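Local coordinates for trichothecene 15-O-acetyltransferase TRI3 (PDB 3FOT), which transfers an acetyl group to the 15-hydroxyl of trichothecene intermediates in the biosynthesis of mycotoxins such as T-2 toxin, at residues L53-S58 with I192-F197. Residues are numbered along the deposited sequence; the frame is centred on the assembly and turned at random.
Sequences LYIATS and IGCRKF
Cys-194 lays its CB and SG against two terminal methyls of the strand, those of Leu-53 and Ile-55, and this apolar packing carries the contact. SG lies 3.7 Å from Ile-55 CD1 and 4.1 Å from Leu-53 CD1; the latter reaches Cys-194 CB at 3.9 Å. With SG anti to the backbone N (chi1 -162°), the CB-SG bond runs across the two methyls rather than at them. Ile-55 CD1 also touches the next helical residue, meeting Arg-195 CG at 3.8 Å where the two side chains cross at about a right angle. Strand 53-61 runs within a mixed sheet, between strands 177-184 and 457-469. Helix 191-205 begins at the last residue of the HXXXDG signature of the BAHD acyltransferases, here His-186 to Gly-191, which follows strand 177-184, and lies against the sheet at 38° to segment 53-58, the short axes 10.0 Å apart. His-186 touches Leu-53. Polar bonding serves the far end of Arg-195: CG rests on Ile-55 CD1, then the chain bends at chi3 (-76°). NE bonds to Gly-191 O and NH1 to Asp-439 O, tying the buried guanidinium to the motif's end and to strand 435-441 of another sheet, while Phe-467 offers its ring in a cation-pi contact.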
loop_
_atom_site.group_PDB
_atom_site.type_symbol
_atom_site.label_atom_id
_atom_site.label_comp_id
_atom_site.label_asym_id
_atom_site.label_seq_id
_atom_site.Cartn_x
_atom_site.Cartn_y
_atom_site.Cartn_z
ATOM N N LEU A 53 1.313 6.863 2.098
ATOM C CA LEU A 53 0.889 5.608 2.730
ATOM C C LEU A 53 0.761 5.819 4.219
ATOM O O LEU A 53 1.616 6.467 4.825
ATOM C CB LEU A 53 1.961 4.525 2.531
ATOM C CG LEU A 53 2.486 4.223 1.137
ATOM C CD1 LEU A 53 3.710 3.326 1.240
ATOM C CD2 LEU A 53 1.365 3.556 0.399
ATOM N N TYR A 54 -0.306 5.294 4.813
ATOM C CA TYR A 54 -0.395 5.242 6.269
ATOM C C TYR A 54 -0.785 3.831 6.668
ATOM O O TYR A 54 -1.647 3.210 6.027
ATOM C CB TYR A 54 -1.474 6.168 6.795
ATOM C CG TYR A 54 -1.238 7.642 6.614
ATOM C CD1 TYR A 54 -0.797 8.413 7.689
ATOM C CD2 TYR A 54 -1.494 8.273 5.392
ATOM C CE1 TYR A 54 -0.620 9.778 7.571
ATOM C CE2 TYR A 54 -1.317 9.661 5.257
ATOM C CZ TYR A 54 -0.875 10.395 6.356
ATOM O OH TYR A 54 -0.706 11.752 6.322
ATOM N N ILE A 55 -0.155 3.340 7.726
ATOM C CA ILE A 55 -0.537 2.046 8.323
ATOM C C ILE A 55 -0.919 2.311 9.785
ATOM O O ILE A 55 -0.115 2.823 10.555
ATOM C CB ILE A 55 0.599 0.999 8.200
ATOM C CG1 ILE A 55 0.938 0.759 6.713
ATOM C CG2 ILE A 55 0.184 -0.374 8.856
ATOM C CD1 ILE A 55 2.345 0.117 6.487
ATOM N N ALA A 56 -2.166 1.996 10.149
ATOM C CA ALA A 56 -2.647 2.227 11.504
ATOM C C ALA A 56 -2.670 0.888 12.206
ATOM O O ALA A 56 -3.360 -0.054 11.748
ATOM C CB ALA A 56 -4.061 2.875 11.480
ATOM N N THR A 57 -1.875 0.762 13.266
ATOM C CA THR A 57 -1.843 -0.489 14.020
ATOM C C THR A 57 -2.409 -0.189 15.411
ATOM O O THR A 57 -2.071 0.821 16.014
ATOM C CB THR A 57 -0.433 -1.153 14.077
ATOM O OG1 THR A 57 0.502 -0.300 14.757
ATOM C CG2 THR A 57 0.114 -1.489 12.662
ATOM N N SER A 58 -3.304 -1.026 15.905
ATOM C CA SER A 58 -3.782 -0.884 17.265
ATOM C C SER A 58 -3.190 -2.035 18.050
ATOM O O SER A 58 -3.367 -3.188 17.673
ATOM C CB SER A 58 -5.308 -0.982 17.317
ATOM O OG SER A 58 -5.779 -0.572 18.568
ATOM N N ILE A 192 3.683 -3.560 0.037
ATOM C CA ILE A 192 4.388 -4.739 0.532
ATOM C C ILE A 192 5.648 -4.338 1.287
ATOM O O ILE A 192 5.884 -4.802 2.406
ATOM C CB ILE A 192 4.711 -5.685 -0.639
ATOM C CG1 ILE A 192 3.371 -6.174 -1.207
ATOM C CG2 ILE A 192 5.699 -6.819 -0.201
ATOM C CD1 ILE A 192 3.449 -7.214 -2.208
ATOM N N GLY A 193 6.444 -3.473 0.675
ATOM C CA GLY A 193 7.705 -3.091 1.265
ATOM C C GLY A 193 7.475 -2.352 2.579
ATOM O O GLY A 193 8.217 -2.541 3.560
ATOM N N CYS A 194 6.444 -1.509 2.605
ATOM C CA CYS A 194 6.171 -0.695 3.786
ATOM C C CYS A 194 5.678 -1.606 4.916
ATOM O O CYS A 194 6.137 -1.497 6.056
ATOM C CB CYS A 194 5.138 0.401 3.477
ATOM S SG CYS A 194 5.163 1.701 4.716
ATOM N N ARG A 195 4.770 -2.526 4.623
ATOM C CA ARG A 195 4.346 -3.478 5.672
ATOM C C ARG A 195 5.479 -4.387 6.148
ATOM O O ARG A 195 5.566 -4.683 7.346
ATOM C CB ARG A 195 3.157 -4.308 5.207
ATOM C CG ARG A 195 1.919 -3.432 5.124
ATOM C CD ARG A 195 0.746 -4.203 4.588
ATOM N NE ARG A 195 0.845 -4.400 3.151
ATOM C CZ ARG A 195 0.141 -5.300 2.479
ATOM N NH1 ARG A 195 -0.690 -6.113 3.133
ATOM N NH2 ARG A 195 0.308 -5.424 1.161
ATOM N N LYS A 196 6.333 -4.840 5.230
ATOM C CA LYS A 196 7.500 -5.642 5.626
ATOM C C LYS A 196 8.346 -4.826 6.619
ATOM O O LYS A 196 8.832 -5.334 7.613
ATOM C CB LYS A 196 8.360 -6.022 4.415
ATOM C CG LYS A 196 7.744 -7.176 3.579
ATOM C CD LYS A 196 8.461 -7.403 2.235
ATOM C CE LYS A 196 9.895 -7.927 2.402
ATOM N NZ LYS A 196 9.989 -9.312 2.987
ATOM N N PHE A 197 8.497 -3.544 6.341
ATOM C CA PHE A 197 9.318 -2.702 7.205
ATOM C C PHE A 197 8.677 -2.504 8.596
ATOM O O PHE A 197 9.379 -2.519 9.611
ATOM C CB PHE A 197 9.598 -1.354 6.522
ATOM C CG PHE A 197 10.626 -0.539 7.246
ATOM C CD1 PHE A 197 11.990 -0.752 7.028
ATOM C CD2 PHE A 197 10.223 0.437 8.158
ATOM C CE1 PHE A 197 12.958 0.002 7.725
ATOM C CE2 PHE A 197 11.155 1.214 8.823
ATOM C CZ PHE A 197 12.533 1.003 8.609
#